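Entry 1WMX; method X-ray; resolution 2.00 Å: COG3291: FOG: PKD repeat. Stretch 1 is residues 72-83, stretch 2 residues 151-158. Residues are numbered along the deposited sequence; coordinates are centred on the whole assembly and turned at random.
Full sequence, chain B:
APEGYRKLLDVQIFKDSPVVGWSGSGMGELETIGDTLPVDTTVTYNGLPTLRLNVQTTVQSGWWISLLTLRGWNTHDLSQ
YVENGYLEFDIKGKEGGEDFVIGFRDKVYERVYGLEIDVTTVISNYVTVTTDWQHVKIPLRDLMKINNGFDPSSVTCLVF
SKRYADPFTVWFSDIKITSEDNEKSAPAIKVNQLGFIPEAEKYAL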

# COMPACT_ATOMS: atom_id res chain seq x y z
N GLY B 72 -6.64 -3.74 -17.25
CA GLY B 72 -7.95 -3.41 -16.73
C GLY B 72 -8.27 -4.04 -15.39
O GLY B 72 -9.41 -4.46 -15.17
N TRP B 73 -7.26 -4.10 -14.51
CA TRP B 73 -7.35 -4.66 -13.16
C TRP B 73 -7.00 -6.16 -13.02
O TRP B 73 -6.84 -6.66 -11.91
CB TRP B 73 -8.72 -4.37 -12.54
CG TRP B 73 -8.94 -2.89 -12.29
CD1 TRP B 73 -9.83 -2.07 -12.94
CD2 TRP B 73 -8.23 -2.06 -11.36
NE1 TRP B 73 -9.72 -0.78 -12.46
CE2 TRP B 73 -8.74 -0.74 -11.50
CE3 TRP B 73 -7.21 -2.29 -10.43
CZ2 TRP B 73 -8.27 0.33 -10.74
CZ3 TRP B 73 -6.74 -1.22 -9.67
CH2 TRP B 73 -7.27 0.07 -9.83
N ASN B 74 -6.88 -6.87 -14.13
CA ASN B 74 -6.48 -8.27 -14.06
C ASN B 74 -4.97 -8.25 -13.85
O ASN B 74 -4.33 -7.23 -14.08
CB ASN B 74 -6.76 -9.00 -15.37
CG ASN B 74 -8.21 -9.32 -15.55
OD1 ASN B 74 -8.76 -9.13 -16.63
ND2 ASN B 74 -8.85 -9.82 -14.50
N THR B 75 -4.42 -9.36 -13.40
CA THR B 75 -2.98 -9.42 -13.18
C THR B 75 -2.26 -9.66 -14.52
O THR B 75 -2.85 -10.17 -15.48
CB THR B 75 -2.60 -10.55 -12.21
OG1 THR B 75 -3.02 -11.80 -12.75
CG2 THR B 75 -3.27 -10.34 -10.86
N HIS B 76 -1.00 -9.28 -14.58
CA HIS B 76 -0.21 -9.48 -15.80
C HIS B 76 1.15 -10.03 -15.42
O HIS B 76 1.81 -9.52 -14.52
CB HIS B 76 -0.04 -8.18 -16.58
CG HIS B 76 0.54 -8.39 -17.95
ND1 HIS B 76 -0.04 -9.24 -18.87
CD2 HIS B 76 1.65 -7.89 -18.54
CE1 HIS B 76 0.69 -9.24 -19.97
NE2 HIS B 76 1.72 -8.44 -19.80
N ASP B 77 1.54 -11.08 -16.12
CA ASP B 77 2.81 -11.77 -15.90
C ASP B 77 3.99 -10.95 -16.44
O ASP B 77 4.20 -10.88 -17.64
CB ASP B 77 2.80 -13.14 -16.61
CG ASP B 77 3.74 -14.15 -15.97
OD1 ASP B 77 4.80 -13.75 -15.37
OD2 ASP B 77 3.47 -15.41 -16.04
N LEU B 78 4.77 -10.37 -15.54
CA LEU B 78 5.93 -9.55 -15.93
C LEU B 78 7.26 -10.16 -15.43
O LEU B 78 8.33 -9.55 -15.56
CB LEU B 78 5.87 -8.15 -15.31
CG LEU B 78 4.84 -7.19 -15.91
CD1 LEU B 78 4.88 -5.82 -15.22
CD2 LEU B 78 5.05 -6.92 -17.40
N SER B 79 7.19 -11.34 -14.84
CA SER B 79 8.39 -12.01 -14.27
C SER B 79 9.54 -12.09 -15.26
O SER B 79 10.73 -11.90 -14.91
CB SER B 79 8.06 -13.44 -13.81
OG SER B 79 7.66 -14.24 -14.91
N GLN B 80 9.22 -12.37 -16.49
CA GLN B 80 10.25 -12.51 -17.50
C GLN B 80 10.77 -11.14 -18.02
O GLN B 80 11.62 -11.09 -18.90
CB GLN B 80 9.77 -13.29 -18.74
N TYR B 81 10.27 -10.02 -17.50
CA TYR B 81 10.77 -8.68 -17.94
C TYR B 81 11.74 -8.12 -16.89
O TYR B 81 12.40 -7.09 -17.09
CB TYR B 81 9.65 -7.66 -18.11
CG TYR B 81 8.73 -7.91 -19.30
CD1 TYR B 81 7.90 -9.04 -19.31
CD2 TYR B 81 8.71 -7.02 -20.38
CE1 TYR B 81 7.03 -9.26 -20.39
CE2 TYR B 81 7.84 -7.24 -21.46
CZ TYR B 81 7.00 -8.36 -21.46
OH TYR B 81 6.15 -8.56 -22.50
N VAL B 82 11.70 -8.67 -15.67
CA VAL B 82 12.46 -8.16 -14.54
C VAL B 82 13.98 -8.03 -14.70
O VAL B 82 14.54 -6.95 -14.54
CB VAL B 82 12.19 -8.98 -13.27
CG1 VAL B 82 13.00 -8.42 -12.11
CG2 VAL B 82 10.70 -8.97 -12.94
N GLU B 83 14.65 -9.17 -15.08
CA GLU B 83 16.13 -9.19 -15.02
C GLU B 83 16.74 -8.22 -16.07
O GLU B 83 17.79 -7.61 -15.79
CB GLU B 83 16.72 -10.72 -15.18
CG GLU B 83 17.51 -11.20 -13.93
CD GLU B 83 17.75 -10.07 -12.94
OE1 GLU B 83 17.89 -10.33 -11.70
OE2 GLU B 83 17.82 -8.87 -13.37
N ASP B 151 4.96 -10.03 -6.00
CA ASP B 151 4.94 -11.10 -6.99
C ASP B 151 4.87 -10.55 -8.42
O ASP B 151 3.79 -10.27 -8.94
CB ASP B 151 3.75 -12.03 -6.73
CG ASP B 151 3.66 -13.16 -7.74
OD1 ASP B 151 4.57 -13.29 -8.58
OD2 ASP B 151 2.66 -13.93 -7.69
N PRO B 152 6.03 -10.38 -9.07
CA PRO B 152 6.07 -9.85 -10.44
C PRO B 152 5.26 -10.61 -11.49
O PRO B 152 5.06 -10.12 -12.60
CB PRO B 152 7.57 -9.79 -10.76
CG PRO B 152 8.17 -10.81 -9.82
CD PRO B 152 7.40 -10.59 -8.56
N SER B 153 4.79 -11.80 -11.14
CA SER B 153 3.98 -12.57 -12.09
C SER B 153 2.50 -12.17 -11.95
O SER B 153 1.67 -12.60 -12.74
CB SER B 153 4.11 -14.07 -11.82
OG SER B 153 3.43 -14.43 -10.62
N SER B 154 2.19 -11.34 -10.95
CA SER B 154 0.80 -10.92 -10.71
C SER B 154 0.60 -9.40 -10.61
O SER B 154 -0.15 -8.94 -9.75
CB SER B 154 0.27 -11.56 -9.43
OG SER B 154 0.46 -12.95 -9.43
N VAL B 155 1.25 -8.65 -11.49
CA VAL B 155 1.17 -7.20 -11.47
C VAL B 155 -0.11 -6.63 -12.09
O VAL B 155 -0.53 -7.05 -13.18
CB VAL B 155 2.37 -6.58 -12.23
CG1 VAL B 155 2.30 -5.06 -12.20
CG2 VAL B 155 3.68 -7.09 -11.62
N THR B 156 -0.73 -5.68 -11.39
CA THR B 156 -1.96 -5.07 -11.90
C THR B 156 -1.80 -3.63 -12.36
O THR B 156 -2.34 -3.26 -13.39
CB THR B 156 -3.11 -5.05 -10.85
OG1 THR B 156 -2.70 -4.31 -9.70
CG2 THR B 156 -3.51 -6.47 -10.47
N CYS B 157 -0.97 -2.86 -11.57
CA CYS B 157 -0.91 -1.45 -11.94
C CYS B 157 0.43 -0.84 -11.68
O CYS B 157 1.28 -1.37 -10.98
CB CYS B 157 -1.88 -0.57 -11.10
SG CYS B 157 -3.59 -1.25 -10.91
N LEU B 158 0.55 0.14 -12.32
CA LEU B 158 1.62 1.11 -12.15
C LEU B 158 1.07 2.12 -11.19
O LEU B 158 -0.16 2.33 -11.15
CB LEU B 158 1.96 1.68 -13.53
CG LEU B 158 2.67 3.03 -13.50
CD1 LEU B 158 4.08 2.96 -12.93
CD2 LEU B 158 2.81 3.64 -14.90
O HOH W 1 -4.53 -4.47 -14.51
O HOH W 2 -1.04 -12.88 -14.29
O HOH W 3 0.89 -15.45 -13.80

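No two touching residues in this contact are closer than 70 positions in sequence, and its working parts are mostly backbone: three direct hydrogen bonds, with side chains and three waters filling in around them. Gly72 leads in without touching the other segment; its positive phi of 53° is a conformation that glycine adopts easily.

Trp73 shows that the CA-to-CB direction need not predict the contact. That bond points away from stretch 2, yet with chi1 in the m well the indole returns far enough for CZ3 to lie 3.4 Å from SG of Cys157. The sulfur sits 4.2 Å from the centroid of the six-membered ring and 44° off its normal, an oblique sulfur-aromatic approach. Beside it, water 1 mends a gap between the two backbones, donating to O of Asn74 at 2.8 Å and to O of Thr156 at 2.7 Å, while accepting a weak bond from N of Trp73 at 2.8 Å. Asn74 contributes little else, since its CA-to-CB bond points away and its side chain stays 6.4 Å or more from stretch 2.

Thr75 lies in register with Thr156, their CA atoms 4.6 Å apart. Its CA makes a CA-H...O contact with O of Val155 at 3.4 Å, and its methyl CG2 packs 3.9 Å from CG2 of Thr156. Both threonines have chi1 in the p well. The Thr75 hydroxyl serves the solvent side: OG1 is 2.7 Å from water 2, which donates to O of Ser153 at 3.1 Å.

His76 is the centre of the pairing. Its N donates to O of Val155 at 2.7 Å, and N of Val155 returns a longer bond to O of His76 at 3.2 Å. This reciprocal pair makes a single antiparallel bridge, with no continuing ladder between the segments. The imidazole takes no part in the bridge; the end of the side chain leads away.

At Asp77 the backbones come closest in register, CA to CA of Ser153 being 4.1 Å, and CA of Asp77 makes a second CA-H...O contact, 3.5 Å from O of Ser153. The carboxylate works on both sides: OD1 accepts from OG of Ser79 at 2.9 Å and lies 3.6 Å from CB of Ser153, while water 3 donates to O of Ser153 at 3.1 Å and weakly to OD2 of Asp77 at 3.4 Å. A similar motif organises the partner loop, where OD1 of Asp151 accepts from OG of Ser153 at 2.6 Å and from N of Ser153 at 3.0 Å. In each case an aspartate holds the serine two residues later.

Leu78 combines both kinds of interaction. Its N donates to O of Pro152 at 3.0 Å, the straightest of the three cross-segment bonds at 149°, while CD1 packs 4.0 Å from CB of Val155. Ser79 N also approaches O of Pro152, at 3.3 Å, but the angle is too poor for a bond.

Beyond this point the chain turns, N of Tyr81 donating to O of Leu78 at 2.8 Å, and the CA-to-CB bond of Val82 then points toward stretch 2. Its CG2 meets CB of Pro152 at 3.9 Å, so Pro152 offers a carbonyl to one residue and a ring to another.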